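Local coordinates for putative Nitroreductase (Anabaena variabilis ATCC 29413, PDB 3EO7), which binds flavin mononucleotide and probably works as an FMN-dependent oxidoreductase of the nitroreductase family, at residues 412-417 with 490-495; 435-440 with 461-466; 379-384 with 497-502. All blocks are in the same frame, centred on the assembly; numbering follows the deposited sequence.

Contact 1: residues 412-417 with 490-495; sequences KNFRRE and NEVLGI
Phe414 of 412-417 lays its ring flat against Leu493 of 490-495, joining the start of helix 415-421 to the C-terminal end of helix 486-493 in the second nitroreductase-family region. Methyl CD2 of Leu493 sits over the middle of the ring, 3.5 Å from the Phe414 centroid and only 6° off the normal, a well-centred CH-pi contact. The opposite face carries CB of Lys412, displaced toward the rim, so the ring is held between an alkyl group of its own loop and one of the other helix. The CB of Phe414, at the N-cap position, points toward 490-495, and chi1 of -75° sets the ring so that its face meets Leu493. Beside it runs Val492, the two side chains passing in opposite directions: CG1 of Val492 lies 3.6 Å from CD1 of Phe414, and the backbone O of Val492 comes obliquely to within 3.3 Å of CE1 of Phe414. The same CG1 touches Glu417 CB at 3.6 Å, filling the angle between the ring and the first turn of helix 415-421. Were Phe414 cut back to an alanine, CD2 of Leu493 would probably lose the ring face it packs on, opening a gap between the helix ends. Cys396 of strand 395-400 touches both Phe414 and Leu493, so the pair also rests on the sheet. In the conformer described here, OE2 of Glu417 bridges two cations, Arg416 NH2 and Lys412 NZ. An Asx turn of Asn413 leads into the helix, its OD1 3.0 Å from N of Arg415.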
loop_
_atom_site.group_PDB
_atom_site.type_symbol
_atom_site.label_atom_id
_atom_site.label_comp_id
_atom_site.label_asym_id
_atom_site.label_seq_id
_atom_site.Cartn_x
_atom_site.Cartn_y
_atom_site.Cartn_z
ATOM N N LYS A 412 24.244 -7.603 16.965
ATOM C CA LYS A 412 24.539 -6.263 17.469
ATOM C C LYS A 412 23.265 -5.580 17.959
ATOM O O LYS A 412 22.185 -5.875 17.484
ATOM C CB LYS A 412 25.060 -5.375 16.319
ATOM C CG LYS A 412 25.701 -4.072 16.823
ATOM C CD LYS A 412 26.113 -3.155 15.712
ATOM C CE LYS A 412 26.901 -1.970 16.311
ATOM N NZ LYS A 412 27.393 -1.073 15.293
ATOM N N ASN A 413 23.418 -4.661 18.916
ATOM C CA ASN A 413 22.322 -3.785 19.348
ATOM C C ASN A 413 22.343 -2.587 18.388
ATOM O O ASN A 413 23.301 -1.802 18.390
ATOM C CB ASN A 413 22.570 -3.318 20.792
ATOM C CG ASN A 413 21.496 -2.365 21.279
ATOM O OD1 ASN A 413 21.055 -1.506 20.547
ATOM N ND2 ASN A 413 21.104 -2.491 22.536
ATOM N N PHE A 414 21.308 -2.459 17.572
ATOM C CA PHE A 414 21.243 -1.452 16.521
ATOM C C PHE A 414 20.416 -0.186 16.848
ATOM O O PHE A 414 20.149 0.614 15.942
ATOM C CB PHE A 414 20.670 -2.084 15.245
ATOM C CG PHE A 414 21.641 -2.981 14.509
ATOM C CD1 PHE A 414 22.797 -2.447 13.950
ATOM C CD2 PHE A 414 21.363 -4.315 14.306
ATOM C CE1 PHE A 414 23.668 -3.237 13.232
ATOM C CE2 PHE A 414 22.240 -5.127 13.604
ATOM C CZ PHE A 414 23.377 -4.601 13.057
ATOM N N ARG A 415 20.029 -0.005 18.111
ATOM C CA ARG A 415 19.139 1.124 18.462
ATOM C C ARG A 415 19.675 2.464 18.011
ATOM O O ARG A 415 18.939 3.266 17.400
ATOM C CB ARG A 415 18.862 1.157 19.953
ATOM C CG ARG A 415 17.985 0.012 20.447
ATOM C CD ARG A 415 17.558 0.217 21.886
ATOM N NE ARG A 415 16.823 -0.962 22.340
ATOM C CZ ARG A 415 15.559 -1.208 22.025
ATOM N NH1 ARG A 415 14.859 -0.358 21.275
ATOM N NH2 ARG A 415 14.980 -2.316 22.476
ATOM N N ARG A 416 20.943 2.733 18.321
ATOM C CA ARG A 416 21.556 4.031 17.967
ATOM C C ARG A 416 21.577 4.245 16.470
ATOM O O ARG A 416 21.252 5.318 15.961
ATOM C CB ARG A 416 22.979 4.099 18.533
ATOM C CG ARG A 416 23.661 5.424 18.376
ATOM C CD ARG A 416 25.129 5.372 18.874
ATOM N NE ARG A 416 25.862 4.285 18.201
ATOM C CZ ARG A 416 26.376 4.328 16.965
ATOM N NH1 ARG A 416 26.264 5.411 16.201
ATOM N NH2 ARG A 416 27.003 3.257 16.485
ATOM N N GLU A 417 21.940 3.180 15.770
ATOM C CA GLU A 417 21.992 3.179 14.336
ATOM C C GLU A 417 20.636 3.422 13.707
ATOM O O GLU A 417 20.512 4.250 12.819
ATOM C CB GLU A 417 22.540 1.849 13.827
ATOM C CG GLU A 417 24.015 1.616 14.134
ATOM C CD GLU A 417 24.390 1.146 15.554
ATOM O OE1 GLU A 417 23.581 0.972 16.512
ATOM O OE2 GLU A 417 25.613 0.968 15.702
ATOM N N ASN A 490 22.188 -0.453 4.339
ATOM C CA ASN A 490 22.812 -1.744 4.037
ATOM C C ASN A 490 24.080 -2.016 4.809
ATOM O O ASN A 490 24.284 -3.106 5.331
ATOM C CB ASN A 490 23.084 -1.867 2.544
ATOM C CG ASN A 490 21.831 -1.744 1.731
ATOM O OD1 ASN A 490 21.212 -0.682 1.720
ATOM N ND2 ASN A 490 21.460 -2.816 1.020
ATOM N N GLU A 491 24.878 -0.954 4.856
ATOM C CA GLU A 491 26.175 -0.872 5.512
ATOM C C GLU A 491 26.098 -1.296 6.986
ATOM O O GLU A 491 26.878 -2.100 7.464
ATOM C CB GLU A 491 26.678 0.586 5.402
ATOM C CG GLU A 491 26.962 1.088 3.943
ATOM C CD GLU A 491 27.397 2.573 3.842
ATOM O OE1 GLU A 491 27.416 3.285 4.866
ATOM O OE2 GLU A 491 27.692 3.043 2.712
ATOM N N VAL A 492 25.123 -0.733 7.687
ATOM C CA VAL A 492 24.877 -0.999 9.111
ATOM C C VAL A 492 24.312 -2.414 9.374
ATOM O O VAL A 492 24.818 -3.189 10.181
ATOM C CB VAL A 492 23.874 0.053 9.654
ATOM C CG1 VAL A 492 23.377 -0.317 11.052
ATOM C CG2 VAL A 492 24.497 1.439 9.633
ATOM N N LEU A 493 23.260 -2.761 8.660
ATOM C CA LEU A 493 22.506 -3.974 8.931
ATOM C C LEU A 493 22.979 -5.236 8.228
ATOM O O LEU A 493 22.529 -6.319 8.531
ATOM C CB LEU A 493 21.019 -3.679 8.628
ATOM C CG LEU A 493 20.364 -2.609 9.529
ATOM C CD1 LEU A 493 18.879 -2.475 9.167
ATOM C CD2 LEU A 493 20.488 -2.919 11.072
ATOM N N GLY A 494 23.864 -5.103 7.254
ATOM C CA GLY A 494 24.339 -6.270 6.499
ATOM C C GLY A 494 23.414 -6.694 5.374
ATOM O O GLY A 494 23.463 -7.828 4.853
ATOM N N ILE A 495 22.527 -5.808 4.986
ATOM C CA ILE A 495 21.646 -6.116 3.872
ATOM C C ILE A 495 22.480 -6.109 2.595
ATOM O O ILE A 495 23.254 -5.162 2.368
ATOM C CB ILE A 495 20.485 -5.085 3.779
ATOM C CG1 ILE A 495 19.646 -5.084 5.064
ATOM C CG2 ILE A 495 19.624 -5.381 2.543
ATOM C CD1 ILE A 495 18.458 -4.088 5.046
#

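Contact 2: residues 435-440 with 461-466; sequences IFHTSD and GHLGQR
His437 faces Leu463 where strand 433-439 is covered by helix 452-473, and their CA atoms, 9.0 Å apart, are the nearest CA pair of the two segments. Segment 435-440 is strand over most of its length, whereas 461-466 is helical throughout; no hydrogen bond links them, and the 104 Å² buried between them comes mostly from one imidazole and one leucine. The two side chains meet at a slant. The CD1 methyl of Leu463 lies 3.6 Å from NE2 of His437 and 3.9 Å from its CD2, while Leu463 CB reaches CE1 of His437 at 3.8 Å. The leucine thus lies along the outer part of the ring, touching it through both the root of its side chain and one branch. Its contact with NE2 is van der Waals only; that nitrogen is hydrogen-bonded to the hydroxyl of Tyr358, which gives the buried polar end of the imidazole a partner and should limit rotation of the ring. Gly464 is a looser neighbour, its backbone N 4.4 Å from CE1 of His437. A helix packed in this way on a mixed sheet belongs to the alpha/beta fold of the FMN-dependent nitroreductase family, and here the packing lies close to the cofactor: residue Gly464 is about 8 Å from the FMN molecule. The ring is further enclosed by Ala460 and Leu467 of helix 452-473 and by Thr382 of strand 381-390. Leu463 also touches Tyr374, and strand 433-439 runs antiparallel between strands 381-390 and 500-508, hydrogen-bonded to Phe383 through Phe436 and to Ile502 through His437.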
loop_
_atom_site.group_PDB
_atom_site.type_symbol
_atom_site.label_atom_id
_atom_site.label_comp_id
_atom_site.label_asym_id
_atom_site.label_seq_id
_atom_site.Cartn_x
_atom_site.Cartn_y
_atom_site.Cartn_z
ATOM N N ILE A 435 11.126 -3.608 10.479
ATOM C CA ILE A 435 11.070 -4.397 9.257
ATOM C C ILE A 435 11.392 -3.576 8.002
ATOM O O ILE A 435 10.759 -2.556 7.732
ATOM C CB ILE A 435 9.692 -5.081 9.144
ATOM C CG1 ILE A 435 9.471 -5.997 10.364
ATOM C CG2 ILE A 435 9.547 -5.896 7.847
ATOM C CD1 ILE A 435 8.119 -6.654 10.340
ATOM N N PHE A 436 12.391 -4.038 7.253
ATOM C CA PHE A 436 12.851 -3.403 6.029
ATOM C C PHE A 436 12.410 -4.214 4.820
ATOM O O PHE A 436 12.701 -5.396 4.733
ATOM C CB PHE A 436 14.379 -3.316 6.004
ATOM C CG PHE A 436 14.945 -2.417 7.058
ATOM C CD1 PHE A 436 15.093 -2.853 8.365
ATOM C CD2 PHE A 436 15.265 -1.111 6.758
ATOM C CE1 PHE A 436 15.552 -1.970 9.347
ATOM C CE2 PHE A 436 15.723 -0.245 7.726
ATOM C CZ PHE A 436 15.859 -0.673 9.015
ATOM N N HIS A 437 11.666 -3.572 3.919
ATOM C CA HIS A 437 11.315 -4.165 2.656
ATOM C C HIS A 437 12.311 -3.639 1.641
ATOM O O HIS A 437 12.555 -2.427 1.549
ATOM C CB HIS A 437 9.876 -3.789 2.269
ATOM C CG HIS A 437 8.859 -4.460 3.118
ATOM N ND1 HIS A 437 7.891 -3.762 3.803
ATOM C CD2 HIS A 437 8.689 -5.764 3.437
ATOM C CE1 HIS A 437 7.140 -4.617 4.475
ATOM N NE2 HIS A 437 7.608 -5.843 4.283
ATOM N N THR A 438 12.883 -4.553 0.874
ATOM C CA THR A 438 13.900 -4.205 -0.085
ATOM C C THR A 438 13.648 -4.859 -1.437
ATOM O O THR A 438 12.837 -5.777 -1.566
ATOM C CB THR A 438 15.291 -4.674 0.408
ATOM O OG1 THR A 438 15.400 -6.088 0.243
ATOM C CG2 THR A 438 15.565 -4.271 1.906
ATOM N N SER A 439 14.353 -4.366 -2.438
ATOM C CA SER A 439 14.299 -4.937 -3.769
ATOM C C SER A 439 15.553 -4.663 -4.573
ATOM O O SER A 439 16.120 -3.579 -4.503
ATOM C CB SER A 439 13.095 -4.361 -4.551
ATOM O OG SER A 439 12.897 -5.024 -5.789
ATOM N N ASP A 440 16.002 -5.657 -5.315
ATOM C CA ASP A 440 17.038 -5.462 -6.290
ATOM C C ASP A 440 16.375 -4.775 -7.474
ATOM O O ASP A 440 15.681 -5.397 -8.271
ATOM C CB ASP A 440 17.680 -6.806 -6.670
ATOM C CG ASP A 440 18.675 -6.697 -7.811
ATOM O OD1 ASP A 440 18.742 -5.677 -8.559
ATOM O OD2 ASP A 440 19.418 -7.695 -7.958
ATOM N N GLY A 461 3.709 -1.240 0.703
ATOM C CA GLY A 461 2.640 -0.618 1.494
ATOM C C GLY A 461 1.536 -1.595 1.853
ATOM O O GLY A 461 0.966 -1.529 2.937
ATOM N N HIS A 462 1.226 -2.517 0.945
ATOM C CA HIS A 462 0.215 -3.547 1.163
ATOM C C HIS A 462 0.687 -4.468 2.317
ATOM O O HIS A 462 -0.037 -4.689 3.294
ATOM C CB HIS A 462 -0.038 -4.282 -0.161
ATOM C CG HIS A 462 -1.099 -5.348 -0.120
ATOM N ND1 HIS A 462 -1.573 -5.925 -1.282
ATOM C CD2 HIS A 462 -1.765 -5.956 0.898
ATOM C CE1 HIS A 462 -2.468 -6.848 -0.979
ATOM N NE2 HIS A 462 -2.614 -6.883 0.331
ATOM N N LEU A 463 1.908 -4.974 2.235
ATOM C CA LEU A 463 2.499 -5.740 3.353
ATOM C C LEU A 463 2.458 -4.892 4.626
ATOM O O LEU A 463 2.078 -5.381 5.690
ATOM C CB LEU A 463 3.937 -6.159 3.016
ATOM C CG LEU A 463 4.123 -7.187 1.903
ATOM C CD1 LEU A 463 5.642 -7.353 1.624
ATOM C CD2 LEU A 463 3.459 -8.552 2.273
ATOM N N GLY A 464 2.884 -3.641 4.517
ATOM C CA GLY A 464 2.874 -2.728 5.648
ATOM C C GLY A 464 1.512 -2.638 6.321
ATOM O O GLY A 464 1.401 -2.656 7.535
ATOM N N GLN A 465 0.441 -2.596 5.534
ATOM C CA GLN A 465 -0.864 -2.423 6.162
ATOM C C GLN A 465 -1.242 -3.667 6.960
ATOM O O GLN A 465 -1.856 -3.564 8.012
ATOM C CB GLN A 465 -1.937 -2.067 5.145
ATOM C CG GLN A 465 -3.275 -1.718 5.770
ATOM C CD GLN A 465 -3.278 -0.439 6.622
ATOM O OE1 GLN A 465 -2.277 0.245 6.748
ATOM N NE2 GLN A 465 -4.443 -0.112 7.208
ATOM N N ARG A 466 -0.885 -4.847 6.434
ATOM C CA ARG A 466 -1.172 -6.074 7.155
ATOM C C ARG A 466 -0.400 -6.072 8.470
ATOM O O ARG A 466 -0.931 -6.453 9.496
ATOM C CB ARG A 466 -0.841 -7.296 6.307
ATOM C CG ARG A 466 -1.733 -7.446 5.062
ATOM C CD ARG A 466 -1.427 -8.728 4.292
ATOM N NE ARG A 466 -1.869 -9.950 4.979
ATOM C CZ ARG A 466 -2.999 -10.609 4.711
ATOM N NH1 ARG A 466 -3.810 -10.161 3.784
ATOM N NH2 ARG A 466 -3.327 -11.712 5.364
#

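Contact 3: residues 379-384 with 497-502; sequences LIETFI and NDEAVI. With PGR (R-1,2-propanediol), chain R.
Glu381 and Glu499 are the nearest CA pair of 379-384 and 497-502, their CA atoms 8.0 Å apart and no hydrogen bond joining the two segments. The carboxylate of Glu499 lies against the aliphatic part of Glu381, with OE1 of Glu499 3.7 Å from CG of Glu381. Both chains bend at chi2, that of Glu381 at -59°, which turns its carboxylate off toward Tyr398 OH, the hydrogen-bond partner of OE1. The two carboxylates stand 78° apart in plane, and OE2 of Glu381 is 5.3 Å from OE2 of Glu499. The segments lead into strands 381-390 and 500-508, which flank strand 433-439 on either side in the mixed sheet of this nitroreductase-family region, so the glutamates meet across the intervening strand. From that strand Thr438 OG1 hydrogen-bonds to OE1 of Glu499, while OE2 is held by Tyr303 OH and by a salt bridge to Lys302, which probably offsets the two nearby negative charges. Phe383, whose ring also meets Tyr398, adds a looser apolar contact, CE1 to Glu499 CG at 4.5 Å. At the outer end, O1 of a propanediol, probably from the crystallisation liquor, donates to the backbone O of Asn497 at 3.1 Å.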
loop_
_atom_site.group_PDB
_atom_site.type_symbol
_atom_site.label_atom_id
_atom_site.label_comp_id
_atom_site.label_asym_id
_atom_site.label_seq_id
_atom_site.Cartn_x
_atom_site.Cartn_y
_atom_site.Cartn_z
ATOM N N LEU A 379 9.654 -9.937 -5.934
ATOM C CA LEU A 379 10.632 -8.894 -6.098
ATOM C C LEU A 379 11.038 -8.221 -4.769
ATOM O O LEU A 379 11.918 -7.370 -4.762
ATOM C CB LEU A 379 10.091 -7.833 -7.047
ATOM C CG LEU A 379 9.615 -8.315 -8.424
ATOM C CD1 LEU A 379 9.102 -7.137 -9.249
ATOM C CD2 LEU A 379 10.749 -9.045 -9.145
ATOM N N ILE A 380 10.349 -8.567 -3.689
ATOM C CA ILE A 380 10.554 -7.900 -2.412
ATOM C C ILE A 380 11.160 -8.863 -1.387
ATOM O O ILE A 380 10.723 -10.012 -1.253
ATOM C CB ILE A 380 9.222 -7.344 -1.894
ATOM C CG1 ILE A 380 8.797 -6.143 -2.776
ATOM C CG2 ILE A 380 9.317 -6.913 -0.405
ATOM C CD1 ILE A 380 7.448 -5.813 -2.598
ATOM N N GLU A 381 12.207 -8.404 -0.725
ATOM C CA GLU A 381 12.830 -9.153 0.343
ATOM C C GLU A 381 12.554 -8.436 1.665
ATOM O O GLU A 381 12.295 -7.223 1.711
ATOM C CB GLU A 381 14.313 -9.291 0.076
ATOM C CG GLU A 381 14.659 -10.082 -1.188
ATOM C CD GLU A 381 14.117 -11.478 -1.186
ATOM O OE1 GLU A 381 14.105 -12.132 -0.113
ATOM O OE2 GLU A 381 13.705 -11.955 -2.268
ATOM N N THR A 382 12.643 -9.205 2.756
ATOM C CA THR A 382 12.347 -8.695 4.071
ATOM C C THR A 382 13.525 -8.957 5.007
ATOM O O THR A 382 14.005 -10.090 5.097
ATOM C CB THR A 382 11.062 -9.337 4.639
ATOM O OG1 THR A 382 9.957 -9.087 3.745
ATOM C CG2 THR A 382 10.798 -8.817 6.095
ATOM N N PHE A 383 14.013 -7.896 5.646
ATOM C CA PHE A 383 15.077 -7.975 6.676
ATOM C C PHE A 383 14.539 -7.335 7.925
ATOM O O PHE A 383 13.796 -6.345 7.850
ATOM C CB PHE A 383 16.373 -7.281 6.243
ATOM C CG PHE A 383 17.014 -7.938 5.050
ATOM C CD1 PHE A 383 16.545 -7.682 3.755
ATOM C CD2 PHE A 383 18.046 -8.864 5.224
ATOM C CE1 PHE A 383 17.128 -8.324 2.645
ATOM C CE2 PHE A 383 18.625 -9.497 4.108
ATOM C CZ PHE A 383 18.139 -9.218 2.828
ATOM N N ILE A 384 14.880 -7.908 9.075
ATOM C CA ILE A 384 14.377 -7.393 10.324
ATOM C C ILE A 384 15.501 -7.052 11.276
ATOM O O ILE A 384 16.331 -7.909 11.606
ATOM C CB ILE A 384 13.412 -8.410 11.018
ATOM C CG1 ILE A 384 12.387 -8.938 9.991
ATOM C CG2 ILE A 384 12.741 -7.778 12.220
ATOM C CD1 ILE A 384 11.253 -9.803 10.588
ATOM N N ASN A 497 24.219 -5.582 -0.820
ATOM C CA ASN A 497 24.350 -4.332 -1.577
ATOM C C ASN A 497 23.320 -4.136 -2.685
ATOM O O ASN A 497 22.870 -3.020 -2.927
ATOM C CB ASN A 497 25.748 -4.257 -2.215
ATOM C CG ASN A 497 26.014 -2.919 -2.875
ATOM O OD1 ASN A 497 25.892 -1.874 -2.239
ATOM N ND2 ASN A 497 26.408 -2.946 -4.147
ATOM N N ASP A 498 22.939 -5.222 -3.344
ATOM C CA ASP A 498 22.017 -5.146 -4.476
ATOM C C ASP A 498 20.581 -4.854 -4.064
ATOM O O ASP A 498 19.758 -4.587 -4.923
ATOM C CB ASP A 498 22.022 -6.433 -5.288
ATOM C CG ASP A 498 23.275 -6.567 -6.132
ATOM O OD1 ASP A 498 24.008 -5.564 -6.321
ATOM O OD2 ASP A 498 23.514 -7.690 -6.561
ATOM N N GLU A 499 20.293 -4.948 -2.768
ATOM C CA GLU A 499 18.960 -4.691 -2.253
ATOM C C GLU A 499 18.789 -3.231 -1.867
ATOM O O GLU A 499 19.425 -2.759 -0.929
ATOM C CB GLU A 499 18.662 -5.573 -1.059
ATOM C CG GLU A 499 18.718 -7.060 -1.317
ATOM C CD GLU A 499 17.593 -7.598 -2.165
ATOM O OE1 GLU A 499 16.448 -7.039 -2.141
ATOM O OE2 GLU A 499 17.829 -8.628 -2.835
ATOM N N ALA A 500 17.930 -2.527 -2.603
ATOM C CA ALA A 500 17.583 -1.146 -2.278
ATOM C C ALA A 500 16.444 -1.189 -1.263
ATOM O O ALA A 500 15.449 -1.856 -1.483
ATOM C CB ALA A 500 17.128 -0.399 -3.503
ATOM N N VAL A 501 16.584 -0.475 -0.156
ATOM C CA VAL A 501 15.518 -0.378 0.832
ATOM C C VAL A 501 14.391 0.477 0.248
ATOM O O VAL A 501 14.643 1.598 -0.244
ATOM C CB VAL A 501 16.010 0.227 2.165
ATOM C CG1 VAL A 501 14.841 0.493 3.095
ATOM C CG2 VAL A 501 17.064 -0.690 2.831
ATOM N N ILE A 502 13.182 -0.083 0.272
ATOM C CA ILE A 502 11.953 0.544 -0.238
ATOM C C ILE A 502 11.093 1.123 0.886
ATOM O O ILE A 502 10.494 2.169 0.737
ATOM C CB ILE A 502 11.097 -0.545 -0.997
ATOM C CG1 ILE A 502 11.904 -1.144 -2.149
ATOM C CG2 ILE A 502 9.771 0.004 -1.491
ATOM C CD1 ILE A 502 12.425 -0.090 -3.063
HETATM C C1 PGR R . 22.592 0.768 -1.413
HETATM C C2 PGR R . 24.000 0.256 -1.084
HETATM C C3 PGR R . 25.044 0.920 -1.976
HETATM O O1 PGR R . 21.818 -0.282 -2.030
HETATM O O2 PGR R . 24.387 0.519 0.279
#

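In the fold
Strand 433-439 connects contacts 2 and 3, whose centres are 9 Å apart, and OG of Ser439 is 2.7 Å from O of Leu379. Contact 1 stands farther out, its centre 14 Å from that of contact 3 and 18 Å from that of contact 2. It still reaches the same sheet, since CD1 of Leu493 packs 3.4 Å from CE1 of Phe436. A hydrogen bond from ND2 of Asn490 to O of Glu499, 2.8 Å long, links contacts 1 and 3. Contact 2 is near the flavin site: from residue Gly464 to the side chain of FMN-binding Arg334 is about 9 Å; contacts 1 and 3 lie away from it.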